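Local coordinates for synaptonemal complex protein 2 (Mus musculus, PDB 5IWZ) that builds the axial and lateral elements of the meiotic synaptonemal complex, where it pairs with SYCP3 and is needed for chromosome synapsis, at residues P8-L13 against L33-C38; Q12-I17 against I43-Q48; N24-L29 against I57-N62; Q67-I72 against M126-D131. All coordinates share one frame; numbering follows the deposited sequence.

Contact 1. Residues P8-L13 against L33-C38; sequences PDLQQL and LQIDIC
Pro8 and Ile35 mark the nearest approach of the two backbones, a stretch with a 3-10 turn and an irregular loop, their CA atoms 7.7 Å apart, with no hydrogen bond between the two segments. Apolar side chains carry the contact. CD1 of Ile35 lies 3.6 Å from CB of Pro8, the two side chains sliding past each other in opposite directions, and it also rests against the Pro8 carbonyl oxygen. Leu10 comes at Ile35 tip to tip, its CD1 3.7 Å from Ile35 CG2, the branch that stands anti to the backbone N. Leu10 CD1 also meets Ile37 CD1 at 3.5 Å, a tight methyl pair, while Leu10 CD2 touches the same Ile37 methyl. An Asx turn overlaps the start of the 3-10 turn 10-11 that presents Leu10: OD2 of Asp9 accepts from the backbone N of Gln11 at 3.1 Å, from above the carboxylate plane. Helix 13-23, the first of the armadillo-repeat-like part of the protein, follows, and the contact joins the N-terminal arm to the loop after helix 27-32. Gln11 NE2 returns to the same Asp9 OD2, on its syn lone pair. Arg78 of helix 66-79 donates from NH1 to the carbonyl oxygen of Ile35.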
loop_
_atom_site.group_PDB
_atom_site.type_symbol
_atom_site.label_atom_id
_atom_site.label_comp_id
_atom_site.label_asym_id
_atom_site.label_seq_id
_atom_site.Cartn_x
_atom_site.Cartn_y
_atom_site.Cartn_z
ATOM N N PRO A 8 -27.381 -20.609 3.512
ATOM C CA PRO A 8 -27.374 -19.141 3.454
ATOM C C PRO A 8 -28.034 -18.659 2.173
ATOM O O PRO A 8 -27.936 -19.305 1.129
ATOM C CB PRO A 8 -25.880 -18.787 3.472
ATOM C CG PRO A 8 -25.123 -20.111 3.643
ATOM C CD PRO A 8 -26.064 -21.194 3.218
ATOM N N ASP A 9 -28.708 -17.513 2.251
ATOM C CA ASP A 9 -29.444 -16.968 1.108
ATOM C C ASP A 9 -28.941 -15.565 0.781
ATOM O O ASP A 9 -29.200 -14.619 1.536
ATOM C CB ASP A 9 -30.946 -16.948 1.384
ATOM C CG ASP A 9 -31.770 -16.582 0.147
ATOM O OD1 ASP A 9 -33.012 -16.481 0.260
ATOM O OD2 ASP A 9 -31.174 -16.399 -0.941
ATOM N N LEU A 10 -28.266 -15.424 -0.369
ATOM C CA LEU A 10 -27.756 -14.112 -0.776
ATOM C C LEU A 10 -28.866 -13.077 -0.898
ATOM O O LEU A 10 -28.648 -11.898 -0.590
ATOM C CB LEU A 10 -27.003 -14.211 -2.097
ATOM C CG LEU A 10 -25.618 -14.828 -1.964
ATOM C CD1 LEU A 10 -25.088 -15.150 -3.337
ATOM C CD2 LEU A 10 -24.681 -13.880 -1.233
ATOM N N GLN A 11 -30.059 -13.491 -1.332
ATOM C CA GLN A 11 -31.181 -12.565 -1.437
ATOM C C GLN A 11 -31.544 -11.932 -0.101
ATOM O O GLN A 11 -32.303 -10.956 -0.078
ATOM C CB GLN A 11 -32.400 -13.292 -2.009
ATOM C CG GLN A 11 -32.148 -13.937 -3.355
ATOM C CD GLN A 11 -33.292 -14.831 -3.780
ATOM O OE1 GLN A 11 -33.842 -14.679 -4.873
ATOM N NE2 GLN A 11 -33.667 -15.771 -2.909
ATOM N N GLN A 12 -31.017 -12.464 0.998
ATOM C CA GLN A 12 -31.282 -12.009 2.351
ATOM C C GLN A 12 -30.212 -11.064 2.874
ATOM O O GLN A 12 -30.171 -10.813 4.085
ATOM C CB GLN A 12 -31.382 -13.215 3.282
ATOM C CG GLN A 12 -32.414 -14.210 2.862
ATOM C CD GLN A 12 -33.734 -13.936 3.516
ATOM O OE1 GLN A 12 -34.055 -14.516 4.557
ATOM N NE2 GLN A 12 -34.512 -13.036 2.922
ATOM N N LEU A 13 -29.344 -10.550 1.994
ATOM C CA LEU A 13 -28.248 -9.678 2.405
ATOM C C LEU A 13 -28.711 -8.581 3.350
ATOM O O LEU A 13 -28.091 -8.350 4.392
ATOM C CB LEU A 13 -27.569 -9.053 1.181
ATOM C CG LEU A 13 -26.403 -8.097 1.490
ATOM C CD1 LEU A 13 -25.271 -8.806 2.234
ATOM C CD2 LEU A 13 -25.850 -7.408 0.222
ATOM N N LEU A 33 -20.698 -14.946 3.150
ATOM C CA LEU A 33 -19.336 -14.859 2.645
ATOM C C LEU A 33 -18.793 -16.207 2.182
ATOM O O LEU A 33 -17.723 -16.239 1.565
ATOM C CB LEU A 33 -18.413 -14.261 3.715
ATOM C CG LEU A 33 -18.605 -12.777 4.050
ATOM C CD1 LEU A 33 -17.639 -12.346 5.131
ATOM C CD2 LEU A 33 -18.420 -11.911 2.816
ATOM N N GLN A 34 -19.493 -17.310 2.443
ATOM C CA GLN A 34 -19.042 -18.620 1.985
ATOM C C GLN A 34 -19.710 -19.060 0.686
ATOM O O GLN A 34 -19.405 -20.148 0.190
ATOM C CB GLN A 34 -19.276 -19.691 3.061
ATOM C CG GLN A 34 -19.002 -19.263 4.501
ATOM C CD GLN A 34 -17.651 -18.594 4.702
ATOM O OE1 GLN A 34 -16.649 -18.981 4.093
ATOM N NE2 GLN A 34 -17.620 -17.581 5.575
ATOM N N ILE A 35 -20.607 -18.243 0.127
ATOM C CA ILE A 35 -21.271 -18.526 -1.143
ATOM C C ILE A 35 -20.467 -17.902 -2.274
ATOM O O ILE A 35 -19.912 -16.806 -2.130
ATOM C CB ILE A 35 -22.712 -17.981 -1.149
ATOM C CG1 ILE A 35 -23.514 -18.491 0.040
ATOM C CG2 ILE A 35 -23.424 -18.360 -2.436
ATOM C CD1 ILE A 35 -24.895 -17.865 0.110
ATOM N N ASP A 36 -20.413 -18.591 -3.411
ATOM C CA ASP A 36 -19.841 -18.008 -4.616
ATOM C C ASP A 36 -20.922 -17.227 -5.348
ATOM O O ASP A 36 -21.974 -17.777 -5.684
ATOM C CB ASP A 36 -19.234 -19.081 -5.517
ATOM C CG ASP A 36 -17.721 -19.162 -5.387
ATOM O OD1 ASP A 36 -17.178 -20.245 -5.072
ATOM O OD2 ASP A 36 -17.065 -18.120 -5.603
ATOM N N ILE A 37 -20.647 -15.943 -5.585
ATOM C CA ILE A 37 -21.610 -15.056 -6.225
ATOM C C ILE A 37 -21.793 -15.485 -7.671
ATOM O O ILE A 37 -20.820 -15.637 -8.421
ATOM C CB ILE A 37 -21.142 -13.595 -6.141
ATOM C CG1 ILE A 37 -21.046 -13.133 -4.684
ATOM C CG2 ILE A 37 -22.077 -12.685 -6.944
ATOM C CD1 ILE A 37 -22.362 -13.098 -3.980
ATOM N N CYS A 38 -23.040 -15.693 -8.069
ATOM C CA CYS A 38 -23.361 -16.048 -9.443
ATOM C C CYS A 38 -24.047 -14.872 -10.118
ATOM O O CYS A 38 -25.023 -14.328 -9.589
ATOM C CB CYS A 38 -24.232 -17.300 -9.496
ATOM S SG CYS A 38 -23.262 -18.803 -9.242
#

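Contact 2. Residues Q12-I17 against I43-Q48; sequences QLEKCI and IKCSKQ
Glu14 reaches from helix 13-23 to Ser46 with both carboxylate oxygens, and these two hydrogen bonds are the direct polar link. OE1 takes the backbone N-H of Ser46 at 2.7 Å (angle 156°), and OE2 takes Ser46 OG, also at 2.7 Å; each oxygen uses its syn lone pair, which makes the grip two-pronged. CG stands anti to the backbone N (chi1 -179°) and the chain runs extended beyond it, spanning to Ser46. Lys52 forms a salt bridge with OE2, a charge that would be expected to favour the ionised carboxylate. Ser46 OG in turn accepts a weak capping bond from Gln48 N, at the turn into helix 49-63.

A water supplies a second polar link, accepting from Glu14 N and donating to Lys44 O at 2.6 Å. Within the armadillo-repeat-like domain, the contact joins the first helix to the edge strand 43-45; the axes of 13-17 and 43-45 come within 8.7 Å at 51°. Ile43 and Cys45 bond through the backbone to Phe84 of the parallel strand 83-85.

The apolar part is small: Leu13 CB against Ile43 CG2 at 3.8 Å. Leu13 and Ile43 both also touch Cys79 of helix 66-79, and Phe49 packs on Leu13 and Glu14.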
loop_
_atom_site.group_PDB
_atom_site.type_symbol
_atom_site.label_atom_id
_atom_site.label_comp_id
_atom_site.label_asym_id
_atom_site.label_seq_id
_atom_site.Cartn_x
_atom_site.Cartn_y
_atom_site.Cartn_z
ATOM N N GLN A 12 -31.017 -12.464 0.998
ATOM C CA GLN A 12 -31.282 -12.009 2.351
ATOM C C GLN A 12 -30.212 -11.064 2.874
ATOM O O GLN A 12 -30.171 -10.813 4.085
ATOM C CB GLN A 12 -31.382 -13.215 3.282
ATOM C CG GLN A 12 -32.414 -14.210 2.862
ATOM C CD GLN A 12 -33.734 -13.936 3.516
ATOM O OE1 GLN A 12 -34.055 -14.516 4.557
ATOM N NE2 GLN A 12 -34.512 -13.036 2.922
ATOM N N LEU A 13 -29.344 -10.550 1.994
ATOM C CA LEU A 13 -28.248 -9.678 2.405
ATOM C C LEU A 13 -28.711 -8.581 3.350
ATOM O O LEU A 13 -28.091 -8.350 4.392
ATOM C CB LEU A 13 -27.569 -9.053 1.181
ATOM C CG LEU A 13 -26.403 -8.097 1.490
ATOM C CD1 LEU A 13 -25.271 -8.806 2.234
ATOM C CD2 LEU A 13 -25.850 -7.408 0.222
ATOM N N GLU A 14 -29.792 -7.873 2.997
ATOM C CA GLU A 14 -30.220 -6.772 3.855
ATOM C C GLU A 14 -30.682 -7.285 5.213
ATOM O O GLU A 14 -30.393 -6.667 6.248
ATOM C CB GLU A 14 -31.314 -5.942 3.182
ATOM C CG GLU A 14 -31.762 -4.773 4.052
ATOM C CD GLU A 14 -32.460 -3.645 3.281
ATOM O OE1 GLU A 14 -32.552 -3.708 2.037
ATOM O OE2 GLU A 14 -32.911 -2.681 3.939
ATOM N N LYS A 15 -31.368 -8.432 5.243
ATOM C CA LYS A 15 -31.761 -8.986 6.531
ATOM C C LYS A 15 -30.545 -9.399 7.351
ATOM O O LYS A 15 -30.543 -9.230 8.579
ATOM C CB LYS A 15 -32.735 -10.150 6.338
ATOM C CG LYS A 15 -34.130 -9.681 5.921
ATOM C CD LYS A 15 -34.887 -10.726 5.114
ATOM C CE LYS A 15 -36.334 -10.302 4.891
ATOM N NZ LYS A 15 -37.308 -11.001 5.774
ATOM N N CYS A 16 -29.485 -9.882 6.697
ATOM C CA CYS A 16 -28.244 -10.139 7.424
ATOM C C CYS A 16 -27.708 -8.859 8.048
ATOM O O CYS A 16 -27.223 -8.872 9.189
ATOM C CB CYS A 16 -27.188 -10.757 6.499
ATOM S SG CYS A 16 -27.669 -12.341 5.803
ATOM N N ILE A 17 -27.778 -7.745 7.314
ATOM C CA ILE A 17 -27.307 -6.470 7.852
ATOM C C ILE A 17 -28.178 -6.041 9.030
ATOM O O ILE A 17 -27.672 -5.541 10.049
ATOM C CB ILE A 17 -27.266 -5.402 6.736
ATOM C CG1 ILE A 17 -26.209 -5.749 5.665
ATOM C CG2 ILE A 17 -27.065 -3.987 7.321
ATOM C CD1 ILE A 17 -24.770 -5.812 6.178
ATOM N N ILE A 43 -30.122 -9.474 -5.846
ATOM C CA ILE A 43 -30.312 -9.177 -4.431
ATOM C C ILE A 43 -31.128 -7.901 -4.327
ATOM O O ILE A 43 -30.681 -6.832 -4.757
ATOM C CB ILE A 43 -28.975 -9.029 -3.697
ATOM C CG1 ILE A 43 -28.083 -10.243 -3.962
ATOM C CG2 ILE A 43 -29.228 -8.855 -2.208
ATOM C CD1 ILE A 43 -26.634 -10.072 -3.467
ATOM N N LYS A 44 -32.323 -8.013 -3.760
ATOM C CA LYS A 44 -33.180 -6.854 -3.587
ATOM C C LYS A 44 -32.807 -6.134 -2.300
ATOM O O LYS A 44 -32.762 -6.744 -1.228
ATOM C CB LYS A 44 -34.648 -7.270 -3.561
ATOM C CG LYS A 44 -35.569 -6.186 -3.045
ATOM C CD LYS A 44 -36.586 -6.730 -2.053
ATOM C CE LYS A 44 -37.295 -5.593 -1.324
ATOM N NZ LYS A 44 -36.367 -4.872 -0.393
ATOM N N CYS A 45 -32.536 -4.838 -2.408
ATOM C CA CYS A 45 -32.237 -4.004 -1.256
ATOM C C CYS A 45 -33.112 -2.762 -1.264
ATOM O O CYS A 45 -33.564 -2.297 -2.315
ATOM C CB CYS A 45 -30.769 -3.590 -1.233
ATOM S SG CYS A 45 -29.688 -4.972 -0.966
ATOM N N SER A 46 -33.314 -2.210 -0.077
ATOM C CA SER A 46 -34.207 -1.078 0.079
ATOM C C SER A 46 -33.472 0.244 -0.098
ATOM O O SER A 46 -32.244 0.311 -0.190
ATOM C CB SER A 46 -34.869 -1.110 1.447
ATOM O OG SER A 46 -33.950 -0.662 2.422
ATOM N N LYS A 47 -34.271 1.310 -0.127
ATOM C CA LYS A 47 -33.769 2.676 -0.186
ATOM C C LYS A 47 -32.962 3.033 1.057
ATOM O O LYS A 47 -32.097 3.918 1.005
ATOM C CB LYS A 47 -34.961 3.630 -0.349
ATOM C CG LYS A 47 -34.640 5.005 -0.857
ATOM C CD LYS A 47 -34.430 5.007 -2.365
ATOM C CE LYS A 47 -34.466 6.434 -2.924
ATOM N NZ LYS A 47 -33.641 6.542 -4.165
ATOM N N GLN A 48 -33.232 2.365 2.181
ATOM C CA GLN A 48 -32.536 2.601 3.441
ATOM C C GLN A 48 -31.316 1.698 3.642
ATOM O O GLN A 48 -30.725 1.720 4.724
ATOM C CB GLN A 48 -33.498 2.408 4.617
ATOM C CG GLN A 48 -34.575 3.482 4.746
ATOM C CD GLN A 48 -35.691 3.333 3.725
ATOM O OE1 GLN A 48 -36.244 2.246 3.545
ATOM N NE2 GLN A 48 -36.028 4.428 3.050
HETATM O O HOH W 1 -31.620 -8.135 0.602
#

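Contact 3. Residues N24-L29 against I57-N62; sequences NDFKPL and ICRELN
Phe26, with Asn24 beside it, meets Arg59 and Glu60 in a small contact of mixed polar and aromatic character, where the turn between helices 13-23 and 27-32 faces helix 49-63 in the armadillo-repeat-like domain. The Phe26 ring points tip to tip at both partners: its CZ lies 4.1 Å from Glu60 CD, the ring and carboxylate planes 59° apart, and its CE2 sits at the guanidinium edge, 4.2 Å from Arg59 NH2. Asn24, which leaves helical geometry with positive phi at the end of helix 13-23, brings OD1 to 3.5 Å from the same NH2. Across the contact no hydrogen bond forms. The polar ends are instead tied along helix 49-63: Arg59 grips Glu60 OE1 side-on, NE at 2.8 Å and NH2 at 3.1 Å, with that oxygen in the guanidinium plane. The chain of Arg59 bends at chi3 (93°), turning NE out of the extended course. Its NH1 and NH2 also donate to the carbonyls of Leu21 and Ala20 near the end of helix 13-23. Glu60 OE1 also forms a salt bridge with Lys63 NZ, its strongest polar partner, and OE2 hydrogen-bonds Thr68 OG1. With its positive charge set on carbonyls at a helix C-terminus, the guanidinium would be expected to interact favourably with that helix dipole.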
loop_
_atom_site.group_PDB
_atom_site.type_symbol
_atom_site.label_atom_id
_atom_site.label_comp_id
_atom_site.label_asym_id
_atom_site.label_seq_id
_atom_site.Cartn_x
_atom_site.Cartn_y
_atom_site.Cartn_z
ATOM N N ASN A 24 -26.620 -7.664 16.994
ATOM C CA ASN A 24 -25.178 -7.860 17.118
ATOM C C ASN A 24 -24.833 -9.321 16.818
ATOM O O ASN A 24 -24.026 -9.953 17.504
ATOM C CB ASN A 24 -24.670 -7.420 18.503
ATOM C CG ASN A 24 -23.154 -7.156 18.530
ATOM O OD1 ASN A 24 -22.526 -6.994 17.486
ATOM N ND2 ASN A 24 -22.573 -7.097 19.731
ATOM N N ASP A 25 -25.488 -9.869 15.790
ATOM C CA ASP A 25 -25.279 -11.241 15.329
ATOM C C ASP A 25 -24.756 -11.208 13.896
ATOM O O ASP A 25 -25.504 -10.894 12.959
ATOM C CB ASP A 25 -26.565 -12.061 15.401
ATOM C CG ASP A 25 -26.367 -13.508 14.928
ATOM O OD1 ASP A 25 -27.363 -14.222 14.714
ATOM O OD2 ASP A 25 -25.212 -13.941 14.759
ATOM N N PHE A 26 -23.492 -11.579 13.723
ATOM C CA PHE A 26 -22.842 -11.540 12.420
ATOM C C PHE A 26 -22.789 -12.898 11.730
ATOM O O PHE A 26 -22.330 -12.975 10.586
ATOM C CB PHE A 26 -21.431 -10.963 12.571
ATOM C CG PHE A 26 -21.414 -9.475 12.654
ATOM C CD1 PHE A 26 -21.136 -8.724 11.527
ATOM C CD2 PHE A 26 -21.699 -8.822 13.845
ATOM C CE1 PHE A 26 -21.140 -7.354 11.574
ATOM C CE2 PHE A 26 -21.698 -7.434 13.905
ATOM C CZ PHE A 26 -21.420 -6.698 12.774
ATOM N N LYS A 27 -23.260 -13.967 12.383
ATOM C CA LYS A 27 -23.288 -15.286 11.753
ATOM C C LYS A 27 -24.019 -15.309 10.412
ATOM O O LYS A 27 -23.475 -15.887 9.458
ATOM C CB LYS A 27 -23.886 -16.314 12.729
ATOM C CG LYS A 27 -22.986 -16.656 13.895
ATOM C CD LYS A 27 -23.304 -18.036 14.478
ATOM C CE LYS A 27 -24.743 -18.141 14.977
ATOM N NZ LYS A 27 -24.880 -17.871 16.444
ATOM N N PRO A 28 -25.217 -14.719 10.250
ATOM C CA PRO A 28 -25.828 -14.725 8.902
ATOM C C PRO A 28 -24.952 -14.056 7.853
ATOM O O PRO A 28 -24.696 -14.648 6.800
ATOM C CB PRO A 28 -27.168 -13.994 9.121
ATOM C CG PRO A 28 -27.516 -14.333 10.545
ATOM C CD PRO A 28 -26.178 -14.262 11.273
ATOM N N LEU A 29 -24.443 -12.851 8.125
ATOM C CA LEU A 29 -23.561 -12.198 7.164
ATOM C C LEU A 29 -22.354 -13.073 6.832
ATOM O O LEU A 29 -21.990 -13.227 5.656
ATOM C CB LEU A 29 -23.107 -10.848 7.714
ATOM C CG LEU A 29 -22.427 -9.912 6.722
ATOM C CD1 LEU A 29 -23.436 -9.383 5.680
ATOM C CD2 LEU A 29 -21.747 -8.776 7.463
ATOM N N ILE A 57 -21.304 0.300 10.112
ATOM C CA ILE A 57 -19.852 0.476 10.003
ATOM C C ILE A 57 -19.332 1.485 11.028
ATOM O O ILE A 57 -18.307 1.248 11.682
ATOM C CB ILE A 57 -19.479 0.869 8.567
ATOM C CG1 ILE A 57 -19.585 -0.353 7.646
ATOM C CG2 ILE A 57 -18.090 1.472 8.526
ATOM C CD1 ILE A 57 -19.561 0.018 6.170
ATOM N N CYS A 58 -20.041 2.610 11.207
ATOM C CA CYS A 58 -19.621 3.602 12.196
ATOM C C CYS A 58 -19.652 3.028 13.611
ATOM O O CYS A 58 -18.762 3.303 14.425
ATOM C CB CYS A 58 -20.514 4.847 12.099
ATOM S SG CYS A 58 -20.261 5.831 10.588
ATOM N N ARG A 59 -20.673 2.235 13.928
ATOM C CA ARG A 59 -20.720 1.615 15.252
ATOM C C ARG A 59 -19.538 0.684 15.478
ATOM O O ARG A 59 -18.868 0.754 16.514
ATOM C CB ARG A 59 -22.012 0.841 15.435
ATOM C CG ARG A 59 -22.059 0.110 16.756
ATOM C CD ARG A 59 -23.284 -0.770 16.818
ATOM N NE ARG A 59 -23.036 -2.141 16.374
ATOM C CZ ARG A 59 -24.016 -2.983 16.051
ATOM N NH1 ARG A 59 -25.273 -2.564 16.112
ATOM N NH2 ARG A 59 -23.748 -4.228 15.660
ATOM N N GLU A 60 -19.289 -0.226 14.533
ATOM C CA GLU A 60 -18.180 -1.169 14.694
ATOM C C GLU A 60 -16.830 -0.454 14.729
ATOM O O GLU A 60 -15.941 -0.851 15.486
ATOM C CB GLU A 60 -18.221 -2.218 13.579
ATOM C CG GLU A 60 -19.476 -3.110 13.644
ATOM C CD GLU A 60 -19.649 -3.781 15.027
ATOM O OE1 GLU A 60 -20.683 -3.554 15.694
ATOM O OE2 GLU A 60 -18.722 -4.496 15.465
ATOM N N LEU A 61 -16.654 0.604 13.926
ATOM C CA LEU A 61 -15.441 1.416 14.038
ATOM C C LEU A 61 -15.308 2.010 15.439
ATOM O O LEU A 61 -14.240 1.931 16.055
ATOM C CB LEU A 61 -15.439 2.521 12.973
ATOM C CG LEU A 61 -15.220 1.991 11.543
ATOM C CD1 LEU A 61 -15.397 3.074 10.485
ATOM C CD2 LEU A 61 -13.818 1.375 11.453
ATOM N N ASN A 62 -16.401 2.597 15.964
ATOM C CA ASN A 62 -16.393 3.153 17.318
ATOM C C ASN A 62 -16.027 2.106 18.368
ATOM O O ASN A 62 -15.377 2.428 19.373
ATOM C CB ASN A 62 -17.761 3.763 17.648
ATOM C CG ASN A 62 -17.932 5.155 17.058
ATOM O OD1 ASN A 62 -16.955 5.797 16.673
ATOM N ND2 ASN A 62 -19.175 5.636 16.995
#

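Contact 4. Residues Q67-I72 against M126-D131; sequences QTVSSI and MNMIED
Ser70 OG donates to Asp131 OD2 at 2.8 Å, the one hydrogen bond between the two helix segments, and it meets the carboxylate on the anti lone pair of that oxygen, away from OD1. Ser70 OG stands anti to the carbonyl carbon (chi1 -83°), which directs it to the second helix. Its hydroxyl also presses on the backbone there, 3.1 Å from Met128 CA and 3.5 Å from Met128 CB. Asp131 places its carboxylate over from the next turn of helix 123-141, and its OD2 comes within 3.1 Å of Ser70 CB as well, so serine and aspartate meet closely.

Beside this polar pair an apolar one closes the contact. Val69 CG1 lies 3.8 Å from both SD and CG of Met128, the two side chains crossing obliquely. Met128 keeps CG anti to the backbone N (chi1 -179°), and its CG and SD lie against the valine branch. The same methionine also touches Ile66, and Asp131 touches Ile74, so helix 66-79 is met at both ends of this patch, while Val69 is backed by Glu60 and Leu61 of helix 49-63.

The backbones are near, with Ser70 and Met128 CA atoms 4.8 Å apart, a closeness consistent with the small serine at this position. Nearly parallel helices, the axes of segments 67-72 and 126-131 being 8.7 Å apart and inclined by 23°, are the packing expected of the stacked helices of an armadillo-like solenoid.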
loop_
_atom_site.group_PDB
_atom_site.type_symbol
_atom_site.label_atom_id
_atom_site.label_comp_id
_atom_site.label_asym_id
_atom_site.label_seq_id
_atom_site.Cartn_x
_atom_site.Cartn_y
_atom_site.Cartn_z
ATOM N N GLN A 67 -11.841 -6.496 12.545
ATOM C CA GLN A 67 -12.139 -7.578 11.613
ATOM C C GLN A 67 -13.620 -7.624 11.254
ATOM O O GLN A 67 -13.975 -8.041 10.143
ATOM C CB GLN A 67 -11.647 -8.937 12.174
ATOM C CG GLN A 67 -12.504 -9.626 13.233
ATOM C CD GLN A 67 -12.040 -11.081 13.535
ATOM O OE1 GLN A 67 -11.739 -11.441 14.690
ATOM N NE2 GLN A 67 -11.995 -11.916 12.493
ATOM N N THR A 68 -14.506 -7.156 12.130
ATOM C CA THR A 68 -15.898 -7.142 11.700
ATOM C C THR A 68 -16.176 -6.022 10.693
ATOM O O THR A 68 -16.975 -6.224 9.773
ATOM C CB THR A 68 -16.842 -7.084 12.902
ATOM O OG1 THR A 68 -16.980 -5.741 13.368
ATOM C CG2 THR A 68 -16.310 -7.988 14.009
ATOM N N VAL A 69 -15.513 -4.863 10.801
ATOM C CA VAL A 69 -15.637 -3.851 9.737
ATOM C C VAL A 69 -15.212 -4.441 8.394
ATOM O O VAL A 69 -15.894 -4.266 7.374
ATOM C CB VAL A 69 -14.833 -2.581 10.084
ATOM C CG1 VAL A 69 -14.791 -1.601 8.894
ATOM C CG2 VAL A 69 -15.455 -1.863 11.302
ATOM N N SER A 70 -14.082 -5.162 8.381
ATOM C CA SER A 70 -13.613 -5.844 7.174
ATOM C C SER A 70 -14.695 -6.728 6.572
ATOM O O SER A 70 -14.914 -6.714 5.355
ATOM C CB SER A 70 -12.375 -6.709 7.482
ATOM O OG SER A 70 -11.170 -5.958 7.474
ATOM N N SER A 71 -15.359 -7.536 7.409
ATOM C CA SER A 71 -16.361 -8.463 6.883
ATOM C C SER A 71 -17.518 -7.709 6.229
ATOM O O SER A 71 -18.050 -8.143 5.199
ATOM C CB SER A 71 -16.857 -9.411 7.989
ATOM O OG SER A 71 -17.726 -8.766 8.915
ATOM N N ILE A 72 -17.904 -6.557 6.785
ATOM C CA ILE A 72 -18.971 -5.774 6.165
ATOM C C ILE A 72 -18.509 -5.216 4.822
ATOM O O ILE A 72 -19.225 -5.305 3.817
ATOM C CB ILE A 72 -19.441 -4.643 7.104
ATOM C CG1 ILE A 72 -20.006 -5.209 8.413
ATOM C CG2 ILE A 72 -20.494 -3.827 6.405
ATOM C CD1 ILE A 72 -19.910 -4.238 9.610
ATOM N N MET A 126 -4.480 -3.390 8.852
ATOM C CA MET A 126 -3.970 -3.413 7.487
ATOM C C MET A 126 -5.012 -3.974 6.528
ATOM O O MET A 126 -5.294 -3.382 5.479
ATOM C CB MET A 126 -2.688 -4.248 7.441
ATOM C CG MET A 126 -2.134 -4.495 6.054
ATOM S SD MET A 126 -1.514 -2.986 5.285
ATOM C CE MET A 126 -2.704 -2.753 3.977
ATOM N N ASN A 127 -5.589 -5.124 6.876
ATOM C CA ASN A 127 -6.599 -5.744 6.025
ATOM C C ASN A 127 -7.846 -4.869 5.923
ATOM O O ASN A 127 -8.465 -4.787 4.861
ATOM C CB ASN A 127 -6.970 -7.122 6.571
ATOM C CG ASN A 127 -5.778 -8.077 6.640
ATOM O OD1 ASN A 127 -4.829 -7.968 5.859
ATOM N ND2 ASN A 127 -5.830 -9.021 7.582
ATOM N N MET A 128 -8.223 -4.209 7.017
ATOM C CA MET A 128 -9.444 -3.401 7.014
ATOM C C MET A 128 -9.327 -2.254 6.028
ATOM O O MET A 128 -10.245 -1.999 5.239
ATOM C CB MET A 128 -9.738 -2.870 8.420
ATOM C CG MET A 128 -11.032 -2.018 8.488
ATOM S SD MET A 128 -11.239 -1.182 10.067
ATOM C CE MET A 128 -10.342 0.355 9.835
ATOM N N ILE A 129 -8.182 -1.564 6.042
ATOM C CA ILE A 129 -7.965 -0.440 5.134
ATOM C C ILE A 129 -7.854 -0.927 3.695
ATOM O O ILE A 129 -8.312 -0.265 2.753
ATOM C CB ILE A 129 -6.704 0.334 5.574
ATOM C CG1 ILE A 129 -6.992 1.123 6.852
ATOM C CG2 ILE A 129 -6.193 1.232 4.460
ATOM C CD1 ILE A 129 -8.207 2.028 6.730
ATOM N N GLU A 130 -7.196 -2.065 3.491
ATOM C CA GLU A 130 -7.154 -2.653 2.160
ATOM C C GLU A 130 -8.561 -2.987 1.673
ATOM O O GLU A 130 -8.915 -2.707 0.517
ATOM C CB GLU A 130 -6.270 -3.895 2.199
ATOM C CG GLU A 130 -5.954 -4.504 0.869
ATOM C CD GLU A 130 -5.255 -5.841 1.035
ATOM O OE1 GLU A 130 -4.682 -6.092 2.135
ATOM O OE2 GLU A 130 -5.295 -6.640 0.072
ATOM N N ASP A 131 -9.394 -3.563 2.554
ATOM C CA ASP A 131 -10.786 -3.838 2.190
ATOM C C ASP A 131 -11.544 -2.557 1.862
ATOM O O ASP A 131 -12.398 -2.538 0.962
ATOM C CB ASP A 131 -11.488 -4.578 3.328
ATOM C CG ASP A 131 -10.922 -5.970 3.554
ATOM O OD1 ASP A 131 -10.419 -6.574 2.573
ATOM O OD2 ASP A 131 -10.963 -6.442 4.714
#

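In the fold
All four contacts lie on one side of the chain's centre, in the N-terminal helical part that holds the armadillo-repeat-like domain. Contacts 1 and 2 start from the same stretch around Gln12 and Leu13, their centres 12 Å apart, and go to the loop after helix 27-32 and to strand 43-45. Contact 3 interleaves with both along the sequence, and meets them through Leu29, against which Leu13 packs. Contact 4 comes after, 12 Å from contact 3 in space: helices 49-63 and 66-79 are neighbours, and Glu60 and Thr68 probably share a hydrogen bond. Together they carry the packing from the N-terminal arm inward to helix 123-141.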